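PDB 6AKZ: GlcNAc Inducible Gene 2, GIG2 from Candida albicans, which binds a ferric ion and is probably a metal-dependent oxygenase of the cupin-related DUF1479 family, encoded by a gene induced by N-acetylglucosamine. Local coordinates for residues L88-I94 against K342-F348; N264-G268 against S337-V341; K83-C87 against V274-K279. All blocks are in the same frame, centred on the assembly; numbering follows the deposited sequence.

Interaction 1 (L88-I94 against K342-F348)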
ATOM      1  N   LEU A  88       3.232  -1.761  11.321  1.00 11.68           N
ATOM      2  CA  LEU A  88       4.438  -1.746  12.164  1.00 11.08           C
ATOM      3  C   LEU A  88       5.000  -0.346  12.237  1.00 11.75           C
ATOM      4  O   LEU A  88       5.176   0.291  11.206  1.00 13.27           O
ATOM      5  CB  LEU A  88       5.483  -2.681  11.551  1.00 11.93           C
ATOM      6  CG  LEU A  88       6.845  -2.745  12.285  1.00 12.35           C
ATOM      7  CD1 LEU A  88       6.737  -3.287  13.711  1.00 13.62           C
ATOM      8  CD2 LEU A  88       7.710  -3.725  11.479  1.00 14.79           C
ATOM      9  N   MET A  89       5.406   0.087  13.427  1.00 10.71           N
ATOM     10  CA  MET A  89       6.175   1.275  13.629  1.00 11.62           C
ATOM     11  C   MET A  89       7.573   0.863  14.120  1.00 11.28           C
ATOM     12  O   MET A  89       7.698   0.131  15.090  1.00 11.04           O
ATOM     13  CB  MET A  89       5.476   2.205  14.619  1.00 12.41           C
ATOM     14  CG  MET A  89       6.371   3.419  15.077  1.00 13.98           C
ATOM     15  SD  MET A  89       5.536   4.426  16.351  1.00 15.76           S
ATOM     16  CE  MET A  89       4.255   5.147  15.428  1.00 16.05           C
ATOM     17  N   ILE A  90       8.584   1.256  13.396  1.00 11.47           N
ATOM     18  CA  ILE A  90       9.994   0.986  13.745  1.00 10.73           C
ATOM     19  C   ILE A  90      10.594   2.256  14.231  1.00 12.84           C
ATOM     20  O   ILE A  90      10.703   3.277  13.484  1.00 12.23           O
ATOM     21  CB  ILE A  90      10.737   0.475  12.524  1.00 12.05           C
ATOM     22  CG1 ILE A  90      10.041  -0.732  11.891  1.00 13.05           C
ATOM     23  CG2 ILE A  90      12.201   0.190  12.878  1.00 12.90           C
ATOM     24  CD1 ILE A  90      10.630  -1.132  10.561  1.00 14.50           C
ATOM     25  N   GLU A  91      11.001   2.281  15.467  1.00 13.62           N
ATOM     26  CA  GLU A  91      11.545   3.512  16.072  1.00 14.77           C
ATOM     27  C   GLU A  91      13.045   3.714  15.852  1.00 15.19           C
ATOM     28  O   GLU A  91      13.749   2.765  15.695  1.00 14.60           O
ATOM     29  CB  GLU A  91      11.225   3.524  17.553  1.00 17.52           C
ATOM     30  CG  GLU A  91       9.748   3.727  17.754  1.00 21.32           C
ATOM     31  CD  GLU A  91       9.379   4.249  19.133  1.00 26.27           C
ATOM     32  OE1 GLU A  91       9.454   3.370  20.015  1.00 24.03           O
ATOM     33  OE2 GLU A  91       8.975   5.475  19.295  1.00 31.31           O
ATOM     34  N   ASN A  92      13.498   4.962  15.708  1.00 15.53           N
ATOM     35  CA  ASN A  92      14.893   5.285  15.755  1.00 15.55           C
ATOM     36  C   ASN A  92      15.658   4.763  14.528  1.00 15.63           C
ATOM     37  O   ASN A  92      16.799   4.318  14.596  1.00 16.20           O
ATOM     38  CB  ASN A  92      15.550   4.783  17.078  1.00 19.71           C
ATOM     39  CG  ASN A  92      14.958   5.419  18.351  1.00 20.58           C
ATOM     40  OD1 ASN A  92      14.812   6.622  18.469  1.00 27.78           O
ATOM     41  ND2 ASN A  92      14.735   4.620  19.329  1.00 26.08           N
ATOM     42  N   VAL A  93      14.999   4.773  13.392  1.00 15.63           N
ATOM     43  CA  VAL A  93      15.642   4.422  12.122  1.00 15.66           C
ATOM     44  C   VAL A  93      16.635   5.515  11.715  1.00 16.48           C
ATOM     45  O   VAL A  93      17.699   5.213  11.195  1.00 17.90           O
ATOM     46  CB  VAL A  93      14.602   4.302  11.022  1.00 15.51           C
ATOM     47  CG1 VAL A  93      15.334   3.936   9.704  1.00 14.55           C
ATOM     48  CG2 VAL A  93      13.560   3.241  11.460  1.00 14.63           C
ATOM     49  N   ILE A  94      16.281   6.768  11.935  1.00 15.39           N
ATOM     50  CA  ILE A  94      17.124   7.909  11.552  1.00 15.65           C
ATOM     51  C   ILE A  94      17.286   8.818  12.760  1.00 17.64           C
ATOM     52  O   ILE A  94      16.311   9.098  13.453  1.00 16.21           O
ATOM     53  CB  ILE A  94      16.503   8.723  10.408  1.00 14.35           C
ATOM     54  CG1 ILE A  94      16.146   7.875   9.187  1.00 14.36           C
ATOM     55  CG2 ILE A  94      17.419   9.890   9.978  1.00 15.11           C
ATOM     56  CD1 ILE A  94      17.289   7.246   8.525  1.00 15.94           C
ATOM     57  N   LYS A 342       7.583   9.572  16.828  1.00 14.41           N
ATOM     58  CA  LYS A 342       8.812  10.318  17.032  1.00 14.80           C
ATOM     59  C   LYS A 342       9.570  10.520  15.672  1.00 15.36           C
ATOM     60  O   LYS A 342       9.602   9.663  14.804  1.00 11.85           O
ATOM     61  CB  LYS A 342       9.676   9.602  18.074  1.00 18.36           C
ATOM     62  CG  LYS A 342       8.974   9.394  19.428  1.00 20.45           C
ATOM     63  CD  LYS A 342       8.741  10.718  20.114  1.00 25.52           C
ATOM     64  CE  LYS A 342       8.314  10.540  21.610  1.00 26.85           C
ATOM     65  NZ  LYS A 342       6.826  10.708  21.778  1.00 29.00           N
ATOM     66  N   LYS A 343      10.213  11.649  15.535  1.00 16.60           N
ATOM     67  CA  LYS A 343      11.164  11.918  14.373  1.00 15.43           C
ATOM     68  C   LYS A 343      12.078  10.733  14.107  1.00 15.55           C
ATOM     69  O   LYS A 343      12.612  10.156  15.036  1.00 16.84           O
ATOM     70  CB  LYS A 343      12.066  13.124  14.699  1.00 16.80           C
ATOM     71  CG  LYS A 343      11.329  14.395  14.739  1.00 18.79           C
ATOM     72  CD  LYS A 343      12.249  15.532  15.177  1.00 19.66           C
ATOM     73  CE  LYS A 343      11.458  16.830  15.150  1.00 20.13           C
ATOM     74  NZ  LYS A 343      12.309  17.993  15.548  1.00 23.52           N
ATOM     75  N   GLY A 344      12.147  10.304  12.872  1.00 13.67           N
ATOM     76  CA  GLY A 344      13.017   9.205  12.522  1.00 14.98           C
ATOM     77  C   GLY A 344      12.502   7.813  12.731  1.00 15.46           C
ATOM     78  O   GLY A 344      13.278   6.849  12.472  1.00 14.51           O
ATOM     79  N   SER A 345      11.222   7.683  13.101  1.00 12.61           N
ATOM     80  CA  SER A 345      10.508   6.420  13.021  1.00 14.01           C
ATOM     81  C   SER A 345       9.959   6.250  11.619  1.00 15.20           C
ATOM     82  O   SER A 345       9.762   7.196  10.889  1.00 12.60           O
ATOM     83  CB  SER A 345       9.308   6.360  13.969  1.00 13.57           C
ATOM     84  OG  SER A 345       9.810   6.424  15.293  1.00 16.13           O
ATOM     85  N   PHE A 346       9.770   4.994  11.257  1.00 12.78           N
ATOM     86  CA  PHE A 346       9.183   4.608   9.977  1.00 11.09           C
ATOM     87  C   PHE A 346       7.934   3.823  10.280  1.00 10.67           C
ATOM     88  O   PHE A 346       7.990   2.906  11.114  1.00 12.72           O
ATOM     89  CB  PHE A 346      10.150   3.864   9.093  1.00 11.57           C
ATOM     90  CG  PHE A 346       9.841   3.966   7.655  1.00 10.57           C
ATOM     91  CD1 PHE A 346       8.852   3.162   7.089  1.00 10.58           C
ATOM     92  CD2 PHE A 346      10.431   4.913   6.856  1.00 10.60           C
ATOM     93  CE1 PHE A 346       8.517   3.305   5.793  1.00 11.70           C
ATOM     94  CE2 PHE A 346      10.096   5.035   5.532  1.00 10.31           C
ATOM     95  CZ  PHE A 346       9.143   4.269   5.007  1.00 11.34           C
ATOM     96  N   VAL A 347       6.835   4.124   9.558  1.00 10.14           N
ATOM     97  CA  VAL A 347       5.589   3.442   9.736  1.00  9.95           C
ATOM     98  C   VAL A 347       5.237   2.730   8.410  1.00 10.79           C
ATOM     99  O   VAL A 347       5.171   3.379   7.364  1.00 10.36           O
ATOM    100  CB  VAL A 347       4.459   4.352  10.219  1.00 10.89           C
ATOM    101  CG1 VAL A 347       3.081   3.714  10.084  1.00 11.90           C
ATOM    102  CG2 VAL A 347       4.742   4.831  11.645  1.00 11.18           C
ATOM    103  N   PHE A 348       4.936   1.455   8.513  1.00  9.72           N
ATOM    104  CA  PHE A 348       4.497   0.594   7.372  1.00 10.00           C
ATOM    105  C   PHE A 348       3.073   0.101   7.602  1.00 11.92           C
ATOM    106  O   PHE A 348       2.697  -0.275   8.719  1.00 10.97           O
ATOM    107  CB  PHE A 348       5.348  -0.661   7.272  1.00 11.27           C
ATOM    108  CG  PHE A 348       6.699  -0.468   6.720  1.00 11.76           C
ATOM    109  CD1 PHE A 348       6.853  -0.185   5.380  1.00 12.96           C
ATOM    110  CD2 PHE A 348       7.839  -0.611   7.534  1.00 13.98           C
ATOM    111  CE1 PHE A 348       8.109   0.001   4.788  1.00 14.29           C
ATOM    112  CE2 PHE A 348       9.108  -0.408   6.944  1.00 13.18           C
ATOM    113  CZ  PHE A 348       9.229  -0.111   5.590  1.00 12.20           C
TER
HETATM  114  O   HOH W   1       7.824   6.645  17.048  1.00 14.37           O
HETATM  115  O   HOH W   2      12.149   7.410  16.357  1.00 18.09           O

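Interaction 2 (N264-G268 against S337-V341)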
ATOM      1  N   ASN A 264       7.582  15.029  15.631  1.00 14.04           N
ATOM      2  CA  ASN A 264       7.028  14.317  16.773  1.00 14.53           C
ATOM      3  C   ASN A 264       5.562  14.674  16.889  1.00 14.02           C
ATOM      4  O   ASN A 264       5.264  15.891  17.041  1.00 15.94           O
ATOM      5  CB  ASN A 264       7.689  14.759  18.075  1.00 15.33           C
ATOM      6  CG  ASN A 264       9.162  14.517  18.097  1.00 16.97           C
ATOM      7  OD1 ASN A 264       9.693  13.433  17.732  1.00 16.69           O
ATOM      8  ND2 ASN A 264       9.884  15.575  18.478  1.00 17.61           N
ATOM      9  N   ASN A 265       4.635  13.687  16.869  1.00 13.32           N
ATOM     10  CA  ASN A 265       3.174  13.955  17.033  1.00 12.54           C
ATOM     11  C   ASN A 265       2.535  12.833  17.816  1.00 15.15           C
ATOM     12  O   ASN A 265       2.811  11.673  17.534  1.00 15.02           O
ATOM     13  CB  ASN A 265       2.465  14.049  15.701  1.00 14.07           C
ATOM     14  CG  ASN A 265       3.167  14.998  14.750  1.00 14.56           C
ATOM     15  OD1 ASN A 265       4.085  14.555  14.000  1.00 16.26           O
ATOM     16  ND2 ASN A 265       2.890  16.311  14.852  1.00 12.73           N
ATOM     17  N   LYS A 266       1.755  13.157  18.817  1.00 13.56           N
ATOM     18  CA  LYS A 266       1.203  12.107  19.726  1.00 15.05           C
ATOM     19  C   LYS A 266      -0.022  11.509  19.012  1.00 15.43           C
ATOM     20  O   LYS A 266      -0.398  12.053  18.034  1.00 14.46           O
ATOM     21  CB  LYS A 266       0.738  12.706  21.013  1.00 17.74           C
ATOM     22  CG  LYS A 266       1.908  13.094  21.887  1.00 21.61           C
ATOM     23  CD  LYS A 266       1.399  13.767  23.156  1.00 27.27           C
ATOM     24  CE  LYS A 266       2.490  14.471  23.913  1.00 32.18           C
ATOM     25  NZ  LYS A 266       2.660  15.842  23.326  1.00 39.21           N
ATOM     26  N   SER A 267      -0.505  10.343  19.436  1.00 15.61           N
ATOM     27  CA  SER A 267      -1.684   9.684  18.797  1.00 15.26           C
ATOM     28  C   SER A 267      -2.786  10.681  18.621  1.00 14.82           C
ATOM     29  O   SER A 267      -3.051  11.486  19.550  1.00 17.24           O
ATOM     30  CB  SER A 267      -2.205   8.487  19.634  1.00 16.36           C
ATOM     31  OG  SER A 267      -1.208   7.584  19.870  1.00 18.85           O
ATOM     32  N   GLY A 268      -3.431  10.704  17.475  1.00 15.85           N
ATOM     33  CA  GLY A 268      -4.536  11.640  17.241  1.00 15.51           C
ATOM     34  C   GLY A 268      -4.147  13.031  16.729  1.00 16.77           C
ATOM     35  O   GLY A 268      -4.988  13.811  16.343  1.00 17.74           O
ATOM     36  N   SER A 337      -5.909   5.089  16.460  1.00 12.92           N
ATOM     37  CA  SER A 337      -4.720   5.870  16.067  1.00 14.65           C
ATOM     38  C   SER A 337      -3.508   5.035  16.192  1.00 14.71           C
ATOM     39  O   SER A 337      -3.454   4.151  17.065  1.00 14.31           O
ATOM     40  CB  SER A 337      -4.526   7.091  16.968  1.00 17.25           C
ATOM     41  OG  SER A 337      -5.595   7.960  16.749  1.00 21.68           O
ATOM     42  N   ILE A 338      -2.487   5.382  15.408  1.00 12.70           N
ATOM     43  CA  ILE A 338      -1.152   4.801  15.696  1.00 12.59           C
ATOM     44  C   ILE A 338      -0.578   5.350  16.999  1.00 14.20           C
ATOM     45  O   ILE A 338      -1.069   6.359  17.513  1.00 14.24           O
ATOM     46  CB  ILE A 338      -0.174   5.009  14.530  1.00 13.33           C
ATOM     47  CG1 ILE A 338       0.012   6.512  14.267  1.00 11.60           C
ATOM     48  CG2 ILE A 338      -0.640   4.157  13.345  1.00 14.72           C
ATOM     49  CD1 ILE A 338       1.149   6.751  13.334  1.00 13.75           C
ATOM     50  N   PRO A 339       0.425   4.658  17.580  1.00 15.78           N
ATOM     51  CA  PRO A 339       1.176   5.168  18.764  1.00 16.16           C
ATOM     52  C   PRO A 339       1.821   6.502  18.472  1.00 15.32           C
ATOM     53  O   PRO A 339       1.887   6.964  17.312  1.00 16.28           O
ATOM     54  CB  PRO A 339       2.167   4.022  19.132  1.00 17.02           C
ATOM     55  CG  PRO A 339       1.932   2.936  18.137  1.00 17.35           C
ATOM     56  CD  PRO A 339       0.872   3.314  17.185  1.00 17.02           C
ATOM     57  N   ASP A 340       2.182   7.188  19.552  1.00 16.33           N
ATOM     58  CA  ASP A 340       2.934   8.459  19.459  1.00 14.64           C
ATOM     59  C   ASP A 340       4.071   8.290  18.436  1.00 12.89           C
ATOM     60  O   ASP A 340       4.721   7.272  18.417  1.00 13.92           O
ATOM     61  CB  ASP A 340       3.510   8.853  20.832  1.00 15.98           C
ATOM     62  CG  ASP A 340       2.417   9.247  21.832  1.00 19.53           C
ATOM     63  OD1 ASP A 340       1.209   9.496  21.457  1.00 18.08           O
ATOM     64  OD2 ASP A 340       2.789   9.289  23.040  1.00 20.70           O
ATOM     65  N   VAL A 341       4.194   9.231  17.536  1.00 12.58           N
ATOM     66  CA  VAL A 341       5.218   9.198  16.490  1.00 14.34           C
ATOM     67  C   VAL A 341       6.367  10.104  16.917  1.00 14.37           C
ATOM     68  O   VAL A 341       6.124  11.271  17.284  1.00 14.34           O
ATOM     69  CB  VAL A 341       4.612   9.750  15.178  1.00 17.90           C
ATOM     70  CG1 VAL A 341       5.641   9.921  14.099  1.00 20.58           C
ATOM     71  CG2 VAL A 341       3.513   8.824  14.723  1.00 21.50           C
TER

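Interaction 3 (K83-C87 against V274-K279)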
ATOM      1  N   LYS A  83       2.401  -9.836  10.762  1.00 13.22           N
ATOM      2  CA  LYS A  83       1.547 -10.543   9.853  1.00 14.41           C
ATOM      3  C   LYS A  83       0.072 -10.566  10.275  1.00 12.93           C
ATOM      4  O   LYS A  83      -0.783 -10.668   9.420  1.00 15.24           O
ATOM      5  CB  LYS A  83       2.047 -11.948   9.577  1.00 15.84           C
ATOM      6  CG  LYS A  83       3.414 -11.939   8.898  1.00 17.23           C
ATOM      7  CD  LYS A  83       3.707 -13.294   8.268  1.00 21.02           C
ATOM      8  CE  LYS A  83       4.842 -13.174   7.295  1.00 22.25           C
ATOM      9  NZ  LYS A  83       4.991 -14.330   6.335  1.00 25.14           N
ATOM     10  N   GLN A  84      -0.222 -10.595  11.577  1.00 11.55           N
ATOM     11  CA  GLN A  84      -1.591 -10.527  12.084  1.00 13.66           C
ATOM     12  C   GLN A  84      -2.205  -9.139  11.935  1.00 13.47           C
ATOM     13  O   GLN A  84      -3.375  -8.960  11.518  1.00 12.94           O
ATOM     14  CB  GLN A  84      -1.638 -10.973  13.582  1.00 16.33           C
ATOM     15  CG  GLN A  84      -3.013 -10.788  14.237  1.00 21.76           C
ATOM     16  CD  GLN A  84      -3.104 -10.669  15.796  1.00 26.53           C
ATOM     17  OE1 GLN A  84      -2.204 -10.223  16.542  1.00 25.05           O
ATOM     18  NE2 GLN A  84      -4.235 -11.080  16.268  1.00 35.66           N
ATOM     19  N   ARG A  85      -1.431  -8.147  12.279  1.00 10.60           N
ATOM     20  CA  ARG A  85      -1.984  -6.820  12.476  1.00  9.99           C
ATOM     21  C   ARG A  85      -1.811  -5.890  11.285  1.00 10.62           C
ATOM     22  O   ARG A  85      -2.542  -4.874  11.171  1.00 12.62           O
ATOM     23  CB  ARG A  85      -1.406  -6.214  13.763  1.00 10.78           C
ATOM     24  CG  ARG A  85      -1.861  -7.005  14.979  1.00 10.94           C
ATOM     25  CD  ARG A  85      -1.298  -6.628  16.317  1.00 11.46           C
ATOM     26  NE  ARG A  85      -1.704  -7.667  17.288  1.00 12.91           N
ATOM     27  CZ  ARG A  85      -1.740  -7.448  18.583  1.00 16.07           C
ATOM     28  NH1 ARG A  85      -1.346  -6.266  19.081  1.00 16.43           N
ATOM     29  NH2 ARG A  85      -2.103  -8.430  19.404  1.00 16.20           N
ATOM     30  N   GLY A  86      -0.846  -6.247  10.424  1.00 10.68           N
ATOM     31  CA  GLY A  86      -0.664  -5.620   9.115  1.00 11.36           C
ATOM     32  C   GLY A  86      -0.041  -4.242   9.126  1.00 11.24           C
ATOM     33  O   GLY A  86      -0.112  -3.499   8.133  1.00 12.12           O
ATOM     34  N   CYS A  87       0.518  -3.799  10.259  1.00 12.72           N
ATOM     35  CA  CYS A  87       1.157  -2.477  10.367  1.00 13.08           C
ATOM     36  C   CYS A  87       2.315  -2.658  11.382  1.00 11.99           C
ATOM     37  O   CYS A  87       2.376  -3.638  12.145  1.00 10.99           O
ATOM     38  CB  CYS A  87       0.159  -1.361  10.804  1.00 12.82           C
ATOM     39  SG  CYS A  87      -0.780  -1.859  12.265  1.00 14.03           S
ATOM     40  N   VAL A 274      -5.499   3.298  11.756  1.00 11.95           N
ATOM     41  CA  VAL A 274      -5.523   2.047  11.077  1.00 12.34           C
ATOM     42  C   VAL A 274      -6.490   1.068  11.758  1.00 12.24           C
ATOM     43  O   VAL A 274      -6.855   1.282  12.919  1.00 11.88           O
ATOM     44  CB  VAL A 274      -4.109   1.377  11.149  1.00 13.71           C
ATOM     45  CG1 VAL A 274      -3.104   2.169  10.353  1.00 12.96           C
ATOM     46  CG2 VAL A 274      -3.584   1.257  12.587  1.00 15.83           C
ATOM     47  N   LEU A 275      -6.845   0.022  11.063  1.00 11.69           N
ATOM     48  CA  LEU A 275      -7.580  -1.102  11.635  1.00 12.31           C
ATOM     49  C   LEU A 275      -6.578  -2.236  11.633  1.00 11.89           C
ATOM     50  O   LEU A 275      -6.445  -2.940  10.629  1.00 11.59           O
ATOM     51  CB  LEU A 275      -8.783  -1.443  10.763  1.00 13.66           C
ATOM     52  CG  LEU A 275      -9.954  -2.028  11.495  1.00 14.63           C
ATOM     53  CD1 LEU A 275     -11.078  -2.287  10.477  1.00 15.52           C
ATOM     54  CD2 LEU A 275      -9.520  -3.275  12.158  1.00 13.88           C
ATOM     55  N   PRO A 276      -5.937  -2.509  12.782  1.00 11.48           N
ATOM     56  CA  PRO A 276      -4.798  -3.377  12.794  1.00 10.91           C
ATOM     57  C   PRO A 276      -5.164  -4.866  12.855  1.00 11.08           C
ATOM     58  O   PRO A 276      -4.813  -5.625  13.802  1.00 13.28           O
ATOM     59  CB  PRO A 276      -4.000  -2.847  14.008  1.00 10.80           C
ATOM     60  CG  PRO A 276      -5.103  -2.527  14.983  1.00 12.14           C
ATOM     61  CD  PRO A 276      -6.071  -1.775  14.075  1.00 10.77           C
ATOM     62  N   SER A 277      -5.991  -5.308  11.909  1.00 12.23           N
ATOM     63  CA  SER A 277      -6.344  -6.700  11.868  1.00 13.22           C
ATOM     64  C   SER A 277      -6.503  -7.062  10.366  1.00 12.80           C
ATOM     65  O   SER A 277      -7.553  -6.872   9.771  1.00 13.85           O
ATOM     66  CB  SER A 277      -7.668  -6.933  12.626  1.00 15.34           C
ATOM     67  OG  SER A 277      -8.084  -8.323  12.573  1.00 16.78           O
ATOM     68  N   LEU A 278      -5.483  -7.670   9.785  1.00 12.88           N
ATOM     69  CA  LEU A 278      -5.412  -7.738   8.333  1.00 12.90           C
ATOM     70  C   LEU A 278      -6.382  -8.781   7.758  1.00 14.04           C
ATOM     71  O   LEU A 278      -7.162  -8.487   6.846  1.00 13.25           O
ATOM     72  CB  LEU A 278      -3.936  -7.972   7.909  1.00 13.30           C
ATOM     73  CG  LEU A 278      -3.629  -8.109   6.453  1.00 13.19           C
ATOM     74  CD1 LEU A 278      -4.089  -6.886   5.685  1.00 13.95           C
ATOM     75  CD2 LEU A 278      -2.078  -8.248   6.337  1.00 12.47           C
ATOM     76  N   LYS A 279      -6.298 -10.011   8.268  1.00 12.87           N
ATOM     77  CA  LYS A 279      -7.106 -11.090   7.805  1.00 14.14           C
ATOM     78  C   LYS A 279      -8.571 -10.852   8.050  1.00 14.74           C
ATOM     79  O   LYS A 279      -9.367 -11.062   7.116  1.00 13.98           O
ATOM     80  CB  LYS A 279      -6.700 -12.425   8.430  1.00 15.60           C
ATOM     81  CG  LYS A 279      -7.338 -13.663   7.842  1.00 17.38           C
ATOM     82  CD  LYS A 279      -7.034 -14.868   8.742  1.00 18.24           C
ATOM     83  CE  LYS A 279      -5.634 -15.382   8.564  1.00 19.89           C
ATOM     84  NZ  LYS A 279      -5.347 -16.416   9.583  1.00 24.05           N
TER
HETATM   85  O   HOH W   3      -4.696 -11.124  10.610  1.00 23.28           O

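Interaction 1 (L88-I94 against K342-F348)
Phe-348 and Leu-88 pair through both backbone amides, and Ile-90 with Phe-346 repeats the pattern two residues on, giving four bonds of 2.9 to 3.0 Å between backbone N and O atoms. Met-89 and Val-347 form the non-hydrogen-bonded pair between them. The strands run antiparallel, with their directions 164° apart. Where Met-89 and Val-347 point, the methionine chain bends at its last torsion (chi3 -69°), folding CE back onto Val-347 CG2 at 3.8 Å. On the other face, Ile-90 CD1 meets the edge of the Phe-348 ring in its plane, 4.0 Å from CE2, while Phe-346 CE1 lies over one face of that ring, near the rim. Past the strands the chains stay joined at a type II turn, Lys-342 to Ser-345. Gly-344 takes the positive phi of its third position, and its carbonyl O accepts Ile-94 N at 3.1 Å, in the carbonyl plane on a lone pair; Val-93 N adds a weak bond to the same oxygen. Ser-345 OG lies between two waters. One, 2.7 Å from Ser-345 OG, donates to Glu-91 OE2 at 2.8 Å and accepts from Lys-342 N; the other accepts from Asn-92 N and donates to Lys-343 O. The Glu-91 carboxylate thus reaches the turn through water. Farther out, helix 143-153 covers the aromatic face, where Phe-149 meets both phenylalanine rings, and Lys-343 NZ forms a salt bridge with Asp-100. The Val-347 side chain is about 9 Å from that of the iron ligand His-355. In strand order 63-65, 87-91, 346-350, 256-261, this pairing is part of the large mixed sheet, probably the major sheet of the double-stranded beta-helix expected from the cupin clan.

Interaction 2 (N264-G268 against S337-V341)
Asp-340 lies against Lys-266 and Ser-267 along the whole length of its side chain. Its CB sits 4.1 Å from Lys-266 CA, and its first torsion (chi1 -68°) sets CG opposite the carbonyl carbon, which carries the carboxylate across to the facing loop. There Asp-340 CG packs 3.9 Å from Lys-266 CG. OD1 does the polar work: this Asp-340 oxygen accepts Ser-267 N at 2.8 Å, with an N-H...O angle of 159°, using the anti lone pair that faces away from OD2. The same oxygen also presses on Lys-266 CA. OD2 merely grazes Lys-266 CG, and Lys-266 NZ stands 6.6 Å from Asp-340 OD2, so the opposite charges do not pair here; it is the aliphatic part of the lysine that meets the carboxylate. Ser-267 adds a second bond: its OG donates at 2.7 Å to Ile-338 O, two residues before Asp-340, in the carbonyl plane on a lone pair, and its CB rests against Ser-337 CB. The serine is therefore held by both its amide and its hydroxyl. At the other end the backbones take over, with Asn-265 N to Val-341 O and Val-341 N to Asn-265 O making a single antiparallel bridge. The Asn-265 side chain bonds Ser-263 and His-366. Ile-338 and Val-341 pack on Trp-259 and Met-89, toward the interior. Each loop joins a strand of the seven-stranded sheet to one of the three-stranded sheet, one from 256-261 to 272-274 and the other from 336-337 to 346-350, and they run almost exactly opposite ways; this is consistent with the double-stranded beta-helix expected in the cupin clan.

Interaction 3 (K83-C87 against V274-K279)
Cys-87 turns its sulfur down onto Pro-276, SG lying 3.8 Å from CB of the proline. With chi1 at 50° the sulfur is wedged between the backbone N and the carbonyl carbon, and that rotation also brings SG to 4.2 Å from Val-274 CG2. Arg-85 comes at the proline differently: its CB leaves the backbone pointing away, yet CB and CG pass over the Pro-276 carbonyl, CG 3.5 Å from the oxygen. The guanidinium is held at its base by its neighbour, NE donating to Gln-84 OE1 at 2.7 Å; the amide oxygen lies in the guanidinium plane, while NE stands well above the amide carbonyl plane. Beyond, Tyr-60 receives NH1 on its backbone oxygen and offers its ring in a cation-pi contact. All this happens where helix 76-85 ends and helix 278-287 begins. Gly-86 leaves the first helix with positive phi, Pro-276 centres an inverse gamma turn, and Ser-277 holds the N-cap position without capping, its OG bonding Glu-49 instead. Leu-278 N donates almost straight to Gln-84 O at 3.0 Å (177°), and a water donates to the same oxygen while accepting from Lys-279 N. Leu-278 points back toward 83-87: CG is anti to the backbone N (chi1 179°), and the second torsion then turns CD2 to 4.1 Å from Gly-86 CA. Leu-278 also packs on His-350 of strand 346-350, which in turn bonds the Gly-86 backbone. Val-274, side chain to side chain, is about 4 Å from the iron ligand His-355.

Interactions 1 and 3 are buried, whereas interaction 2 is only partly so. Strand 87-91 links interactions 1 and 3: its pairing makes the first, and the turn leading into it from helix 76-85 makes the third, where Cys-87 CB touches Phe-348 O. Interaction 2 continues the same chain as the turn of interaction 1, with Asn-264 OD1 hydrogen-bonded to Lys-343 N and Met-89 packing on Pro-339 and Asp-340. The chemistry follows position: regular backbone ladder in the sheet, one backbone bridge plus serine and aspartate side-chain bonds between two irregular loops, and a helix-to-helix meeting with one direct backbone bond. Ile-338 and Val-274 bring interactions 2 and 3 together.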